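Local structure of outer surface protein (Bacillus cereus ATCC 14579, 1X7F) at residues G329-G334 against G362-E367; I91-P96 against G119-V124. The protein is of unproven function but probably hydrolyses 6-phospho-N-acetylmuramic acid glycosides during cell-wall sugar recycling. All blocks are in the same frame, centred on the assembly; numbering follows the deposited sequence.

Contact 1: G329-G334 against G362-E367; sequences GQVVIG and GTIAEE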
ATOM      1  N   GLY A 329       9.314 -13.920 -14.048  1.00 35.45           N
ATOM      2  CA  GLY A 329       9.776 -12.549 -13.882  1.00 35.27           C
ATOM      3  C   GLY A 329      10.461 -11.983 -15.109  1.00 36.37           C
ATOM      4  O   GLY A 329      10.744 -10.779 -15.165  1.00 36.47           O
ATOM      5  N   GLN A 330      10.750 -12.844 -16.088  1.00 35.74           N
ATOM      6  CA  GLN A 330      11.418 -12.386 -17.303  1.00 35.97           C
ATOM      7  C   GLN A 330      10.440 -11.616 -18.152  1.00 36.16           C
ATOM      8  O   GLN A 330       9.282 -12.018 -18.299  1.00 37.39           O
ATOM      9  CB  GLN A 330      12.013 -13.547 -18.107  1.00 34.86           C
ATOM     10  CG  GLN A 330      13.310 -14.079 -17.546  1.00 34.73           C
ATOM     11  CD  GLN A 330      13.760 -15.366 -18.228  1.00 35.35           C
ATOM     12  OE1 GLN A 330      14.768 -15.958 -17.844  1.00 36.13           O
ATOM     13  NE2 GLN A 330      13.016 -15.799 -19.232  1.00 32.87           N
ATOM     14  N   VAL A 331      10.907 -10.490 -18.683  1.00 35.59           N
ATOM     15  CA  VAL A 331      10.182  -9.786 -19.729  1.00 34.31           C
ATOM     16  C   VAL A 331      10.772 -10.275 -21.050  1.00 34.51           C
ATOM     17  O   VAL A 331      11.981 -10.188 -21.261  1.00 33.78           O
ATOM     18  CB  VAL A 331      10.298  -8.253 -19.587  1.00 34.23           C
ATOM     19  CG1 VAL A 331       9.528  -7.555 -20.693  1.00 30.58           C
ATOM     20  CG2 VAL A 331       9.800  -7.817 -18.209  1.00 32.00           C
ATOM     21  N   VAL A 332       9.919 -10.851 -21.899  1.00 33.82           N
ATOM     22  CA  VAL A 332      10.350 -11.387 -23.183  1.00 33.36           C
ATOM     23  C   VAL A 332       9.480 -10.776 -24.276  1.00 33.93           C
ATOM     24  O   VAL A 332       8.386 -10.258 -23.996  1.00 33.74           O
ATOM     25  CB  VAL A 332      10.367 -12.971 -23.247  1.00 33.58           C
ATOM     26  CG1 VAL A 332      11.224 -13.581 -22.110  1.00 31.60           C
ATOM     27  CG2 VAL A 332       8.954 -13.566 -23.252  1.00 32.56           C
ATOM     28  N   ILE A 333       9.988 -10.834 -25.497  0.50 33.57           N
ATOM     29  CA  ILE A 333       9.268 -10.357 -26.651  0.50 33.27           C
ATOM     30  C   ILE A 333       9.439 -11.350 -27.792  0.50 33.82           C
ATOM     31  O   ILE A 333      10.511 -11.948 -27.967  0.50 33.92           O
ATOM     32  CB  ILE A 333       9.728  -8.931 -27.053  0.50 32.62           C
ATOM     33  CG1 ILE A 333       8.688  -8.283 -27.980  0.50 32.04           C
ATOM     34  CG2 ILE A 333      11.138  -8.955 -27.671  0.50 31.56           C
ATOM     35  CD1 ILE A 333       8.712  -6.783 -27.997  0.50 27.87           C
ATOM     36  N   GLY A 334       8.358 -11.538 -28.539  1.00 33.83           N
ATOM     37  CA  GLY A 334       8.387 -12.299 -29.771  1.00 33.35           C
ATOM     38  C   GLY A 334       9.247 -11.575 -30.786  1.00 32.43           C
ATOM     39  O   GLY A 334       9.075 -10.386 -31.030  1.00 31.77           O
ATOM     40  N   GLY A 362      14.351  -8.227 -20.245  1.00 32.31           N
ATOM     41  CA  GLY A 362      14.715  -7.854 -18.898  1.00 31.01           C
ATOM     42  C   GLY A 362      14.076  -8.754 -17.869  1.00 33.01           C
ATOM     43  O   GLY A 362      13.546  -9.817 -18.195  1.00 31.94           O
ATOM     44  N   THR A 363      14.159  -8.343 -16.604  1.00 33.70           N
ATOM     45  CA  THR A 363      13.556  -9.097 -15.515  1.00 34.53           C
ATOM     46  C   THR A 363      12.888  -8.130 -14.550  1.00 34.88           C
ATOM     47  O   THR A 363      13.416  -7.051 -14.277  1.00 35.09           O
ATOM     48  CB  THR A 363      14.590  -9.929 -14.717  1.00 34.67           C
ATOM     49  OG1 THR A 363      15.694  -9.096 -14.328  1.00 37.30           O
ATOM     50  CG2 THR A 363      15.212 -11.058 -15.544  1.00 32.68           C
ATOM     51  N   ILE A 364      11.724  -8.526 -14.047  1.00 34.22           N
ATOM     52  CA  ILE A 364      11.089  -7.815 -12.950  1.00 33.54           C
ATOM     53  C   ILE A 364      11.939  -8.037 -11.698  1.00 34.38           C
ATOM     54  O   ILE A 364      12.419  -9.142 -11.460  1.00 34.70           O
ATOM     55  CB  ILE A 364       9.636  -8.335 -12.729  1.00 32.79           C
ATOM     56  CG1 ILE A 364       8.776  -8.203 -14.007  1.00 30.16           C
ATOM     57  CG2 ILE A 364       8.990  -7.691 -11.455  1.00 32.67           C
ATOM     58  CD1 ILE A 364       8.858  -6.848 -14.727  1.00 34.39           C
ATOM     59  N   ALA A 365      12.125  -6.977 -10.917  1.00 35.14           N
ATOM     60  CA  ALA A 365      12.887  -7.031  -9.680  1.00 35.77           C
ATOM     61  C   ALA A 365      12.410  -8.206  -8.826  1.00 36.13           C
ATOM     62  O   ALA A 365      11.203  -8.433  -8.692  1.00 35.16           O
ATOM     63  CB  ALA A 365      12.766  -5.694  -8.912  1.00 34.96           C
ATOM     64  N   GLU A 366      13.369  -8.942  -8.266  1.00 36.86           N
ATOM     65  CA  GLU A 366      13.113 -10.193  -7.551  1.00 39.49           C
ATOM     66  C   GLU A 366      12.148 -10.014  -6.371  1.00 38.18           C
ATOM     67  O   GLU A 366      11.297 -10.866  -6.142  1.00 38.66           O
ATOM     68  CB  GLU A 366      14.445 -10.795  -7.058  1.00 39.18           C
ATOM     69  CG  GLU A 366      14.376 -12.266  -6.648  1.00 43.89           C
ATOM     70  CD  GLU A 366      15.609 -12.726  -5.856  1.00 46.18           C
ATOM     71  OE1 GLU A 366      15.578 -13.846  -5.278  1.00 52.47           O
ATOM     72  OE2 GLU A 366      16.615 -11.964  -5.789  1.00 54.49           O
ATOM     73  N   GLU A 367      12.292  -8.916  -5.634  0.50 37.79           N
ATOM     74  CA  GLU A 367      11.422  -8.629  -4.494  0.50 37.58           C
ATOM     75  C   GLU A 367       9.968  -8.377  -4.914  0.50 37.17           C
ATOM     76  O   GLU A 367       9.059  -8.480  -4.097  0.50 37.38           O
ATOM     77  CB  GLU A 367      11.974  -7.463  -3.658  0.50 37.19           C
ATOM     78  CG  GLU A 367      12.032  -6.121  -4.376  0.50 37.36           C
ATOM     79  CD  GLU A 367      13.280  -5.914  -5.215  0.50 36.54           C
ATOM     80  OE1 GLU A 367      14.046  -6.877  -5.448  0.50 35.40           O
ATOM     81  OE2 GLU A 367      13.487  -4.766  -5.657  0.50 38.34           O
TER
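The carbonyl oxygen of G329 receives the amide of I364 in the shortest polar bond between 329-334 and 362-367, with I364 N lying 2.7 Å from G329 O and the N-H pointing almost straight at it (171°). G329 O is also approached by two carbons, T363 CA at 3.3 Å in a CA-H...O contact and I364 CG1 at 3.4 Å. I364 reaches it because CG1 lies beside its own backbone N (chi1 -57°), next to the bond that N makes. In the mixed sheet of the C-terminal region, the bond at G329 extends the antiparallel pairing of strands 330-334 and 358-364 one residue ahead of the former. G329 has a positive phi (102°), a conformation that suits glycine. Further along, V331 and G362 form a hydrogen-bonded pair: V331 N to G362 O measures 2.8 Å, whereas G362 N to V331 O is longer at 3.2 Å. The first of these donors stands well above the carbonyl plane of G362. Apolar groups meet where V331 CG2 touches I364 CD1 at 3.7 Å, the two side chains crossing at about a right angle, with V274 and L272 of strand 270-276 packed against them. Q330 and T363, the non-hydrogen-bonded pair, face the other way and meet more loosely, Q330 CG lying 4.1 Å from T363 CG2.

Contact 2: I91-P96 against G119-V124; sequences ILDVAP and GIRLDV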
ATOM      1  N   ILE A  91      -5.528  11.131  13.104  1.00 38.13           N
ATOM      2  CA  ILE A  91      -6.217  10.111  13.898  1.00 38.53           C
ATOM      3  C   ILE A  91      -5.437   9.830  15.191  1.00 39.84           C
ATOM      4  O   ILE A  91      -4.265   9.436  15.149  1.00 38.24           O
ATOM      5  CB  ILE A  91      -6.473   8.810  13.079  1.00 37.97           C
ATOM      6  CG1 ILE A  91      -7.249   9.103  11.777  1.00 37.09           C
ATOM      7  CG2 ILE A  91      -7.195   7.758  13.925  1.00 37.36           C
ATOM      8  CD1 ILE A  91      -8.628   9.795  11.967  1.00 35.09           C
ATOM      9  N   LEU A  92      -6.100  10.067  16.327  1.00 41.14           N
ATOM     10  CA  LEU A  92      -5.526   9.833  17.660  1.00 43.96           C
ATOM     11  C   LEU A  92      -5.836   8.452  18.227  1.00 45.32           C
ATOM     12  O   LEU A  92      -6.990   8.032  18.282  1.00 44.75           O
ATOM     13  CB  LEU A  92      -6.009  10.886  18.663  1.00 43.90           C
ATOM     14  CG  LEU A  92      -5.046  11.976  19.145  1.00 45.75           C
ATOM     15  CD1 LEU A  92      -5.811  13.001  19.976  1.00 46.34           C
ATOM     16  CD2 LEU A  92      -3.887  11.398  19.964  1.00 46.96           C
ATOM     17  N   ASP A  93      -4.786   7.753  18.644  1.00 47.92           N
ATOM     18  CA  ASP A  93      -4.939   6.561  19.473  1.00 51.05           C
ATOM     19  C   ASP A  93      -4.487   6.876  20.900  1.00 52.07           C
ATOM     20  O   ASP A  93      -3.297   7.074  21.166  1.00 52.53           O
ATOM     21  CB  ASP A  93      -4.154   5.381  18.899  1.00 51.21           C
ATOM     22  CG  ASP A  93      -4.699   4.042  19.352  1.00 53.23           C
ATOM     23  OD1 ASP A  93      -5.350   3.988  20.426  1.00 55.58           O
ATOM     24  OD2 ASP A  93      -4.526   2.991  18.694  1.00 55.71           O
ATOM     25  N   VAL A  94      -5.450   6.946  21.807  1.00 53.99           N
ATOM     26  CA  VAL A  94      -5.167   7.270  23.207  1.00 55.88           C
ATOM     27  C   VAL A  94      -5.395   6.027  24.075  1.00 56.92           C
ATOM     28  O   VAL A  94      -6.408   5.333  23.924  1.00 57.10           O
ATOM     29  CB  VAL A  94      -6.015   8.486  23.704  1.00 55.97           C
ATOM     30  CG1 VAL A  94      -5.653   8.877  25.136  1.00 55.38           C
ATOM     31  CG2 VAL A  94      -5.840   9.689  22.771  1.00 56.42           C
ATOM     32  N   ALA A  95      -4.430   5.734  24.946  1.00 58.37           N
ATOM     33  CA  ALA A  95      -4.533   4.619  25.895  1.00 59.78           C
ATOM     34  C   ALA A  95      -5.708   4.825  26.868  1.00 60.49           C
ATOM     35  O   ALA A  95      -5.771   5.852  27.561  1.00 60.14           O
ATOM     36  CB  ALA A  95      -3.221   4.443  26.659  1.00 59.66           C
ATOM     37  N   PRO A  96      -6.644   3.867  26.892  1.00 61.34           N
ATOM     38  CA  PRO A  96      -7.815   3.927  27.781  1.00 62.20           C
ATOM     39  C   PRO A  96      -7.502   4.027  29.278  1.00 62.70           C
ATOM     40  O   PRO A  96      -8.417   4.224  30.074  1.00 63.06           O
ATOM     41  CB  PRO A  96      -8.556   2.621  27.468  1.00 62.30           C
ATOM     42  CG  PRO A  96      -8.145   2.309  26.074  1.00 61.68           C
ATOM     43  CD  PRO A  96      -6.683   2.665  26.038  1.00 61.47           C
ATOM     44  N   GLY A 119     -10.204  12.360  14.204  1.00 37.53           N
ATOM     45  CA  GLY A 119     -10.815  11.101  14.599  1.00 36.23           C
ATOM     46  C   GLY A 119     -10.047  10.389  15.691  1.00 35.98           C
ATOM     47  O   GLY A 119      -8.951  10.798  16.065  1.00 34.62           O
ATOM     48  N   ILE A 120     -10.647   9.323  16.206  1.00 36.56           N
ATOM     49  CA  ILE A 120     -10.040   8.496  17.240  1.00 37.69           C
ATOM     50  C   ILE A 120     -10.109   7.031  16.846  1.00 38.51           C
ATOM     51  O   ILE A 120     -11.079   6.598  16.217  1.00 38.13           O
ATOM     52  CB  ILE A 120     -10.720   8.699  18.626  1.00 37.32           C
ATOM     53  CG1 ILE A 120     -12.245   8.666  18.501  1.00 36.54           C
ATOM     54  CG2 ILE A 120     -10.222   9.980  19.295  1.00 37.01           C
ATOM     55  CD1 ILE A 120     -12.932   8.232  19.768  1.00 38.41           C
ATOM     56  N   ARG A 121      -9.078   6.277  17.224  1.00 39.90           N
ATOM     57  CA  ARG A 121      -9.072   4.840  17.005  1.00 41.58           C
ATOM     58  C   ARG A 121      -9.636   4.093  18.202  1.00 42.50           C
ATOM     59  O   ARG A 121      -9.385   4.449  19.362  1.00 42.34           O
ATOM     60  CB  ARG A 121      -7.676   4.331  16.644  1.00 42.29           C
ATOM     61  CG  ARG A 121      -7.685   2.913  16.068  1.00 44.90           C
ATOM     62  CD  ARG A 121      -6.522   2.585  15.151  1.00 48.92           C
ATOM     63  NE  ARG A 121      -6.601   1.217  14.647  1.00 49.38           N
ATOM     64  CZ  ARG A 121      -6.211   0.157  15.340  1.00 49.34           C
ATOM     65  NH1 ARG A 121      -5.718   0.311  16.558  1.00 51.80           N
ATOM     66  NH2 ARG A 121      -6.307  -1.055  14.821  1.00 48.17           N
ATOM     67  N   LEU A 122     -10.450   3.086  17.899  1.00 43.45           N
ATOM     68  CA  LEU A 122     -10.914   2.132  18.892  1.00 44.02           C
ATOM     69  C   LEU A 122     -10.149   0.837  18.640  1.00 44.92           C
ATOM     70  O   LEU A 122     -10.594  -0.040  17.893  1.00 44.49           O
ATOM     71  CB  LEU A 122     -12.427   1.925  18.808  1.00 43.32           C
ATOM     72  CG  LEU A 122     -13.331   3.128  19.095  1.00 43.12           C
ATOM     73  CD1 LEU A 122     -14.777   2.694  19.054  1.00 40.76           C
ATOM     74  CD2 LEU A 122     -13.007   3.793  20.429  1.00 43.36           C
ATOM     75  N   ASP A 123      -8.972   0.760  19.257  1.00 46.21           N
ATOM     76  CA  ASP A 123      -8.067  -0.379  19.158  1.00 47.63           C
ATOM     77  C   ASP A 123      -8.748  -1.674  19.632  1.00 47.56           C
ATOM     78  O   ASP A 123      -8.628  -2.733  19.004  1.00 47.14           O
ATOM     79  CB  ASP A 123      -6.818  -0.077  19.995  1.00 48.64           C
ATOM     80  CG  ASP A 123      -5.713  -1.089  19.792  1.00 50.96           C
ATOM     81  OD1 ASP A 123      -5.541  -1.563  18.648  1.00 52.07           O
ATOM     82  OD2 ASP A 123      -4.957  -1.456  20.723  1.00 53.86           O
ATOM     83  N   VAL A 124      -9.463  -1.565  20.749  1.00 47.64           N
ATOM     84  CA  VAL A 124     -10.306  -2.640  21.251  1.00 47.89           C
ATOM     85  C   VAL A 124     -11.758  -2.155  21.175  1.00 48.45           C
ATOM     86  O   VAL A 124     -12.039  -0.968  21.374  1.00 48.00           O
ATOM     87  CB  VAL A 124      -9.888  -3.074  22.694  1.00 47.84           C
ATOM     88  CG1 VAL A 124     -10.909  -4.017  23.325  1.00 46.88           C
ATOM     89  CG2 VAL A 124      -8.509  -3.730  22.676  1.00 47.17           C
TER
HETATM   90  O   HOH W   1      -3.135   0.298  17.762  0.50 28.37           O
HETATM   91  O   HOH W   2      -8.370   6.621  21.662  1.00 52.40           O
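D93 and R121 lean across neighbouring parallel strands, their carboxylate and guanidinium planes turned 55° apart. These strands, 89-94 and 119-122, belong to the eight-stranded parallel sheet of a beta/alpha barrel, the fold of the alpha-amylase type of glycosidase, and helix 110-115 lies in the crossover between them. The planes are inclined, and D93 OD2 alone comes to the guanidinium edge, near its plane, in a long salt bridge of 3.6 Å to R121 NH1. The arginine runs extended from CG to NE, with CG anti to the backbone N (chi1 -166°), which carries its head past the carboxylate. R121 NH1 also donates to D123 OD1 at 2.8 Å, from above that carboxylate's plane. One nitrogen of the cationic guanidinium thus serves two carboxylates, which probably eases the repulsion between them. R121 NH2 is hydrogen-bonded to C170 O and N172 OD1, so the guanidinium is held from a second direction as well.

Lower in the strands the contact is mainly backbone and apolar. L92 N donates to G119 O at 3.0 Å, and R121 N returns a bond to L92 O at 2.9 Å. I91 packs its CD1 over the glycine, with I91 CD1 3.7 Å from G119 CA. On the opposite face from I91, L92 and I120 meet loosely and both pack on F112 of helix 110-115. Beyond the last strand bond, water 2 accepts from V94 N at 2.9 Å and lies near R121 O in a weak bond at most.

Each contact joins adjacent strands, but in separate sheets, the strands being parallel in contact 2 and antiparallel in contact 1. Contact 2 comes first along the chain, in the parallel sheet of the N-terminal part; contact 1 follows in the mixed sheet of the C-terminal part. Their centres are 44 Å apart, on opposite sides of the chain's centre, and their nearest atoms about 25 Å apart, so they do not touch. The connections differ too: helix 110-115 lies between the paired strands of contact 2, whereas strand 345-348 lies between those of contact 1 in sequence. The single chain thus carries two separately built sheets, consistent with the N- and C-terminal parts of a 6-phospho-N-acetylmuramidase.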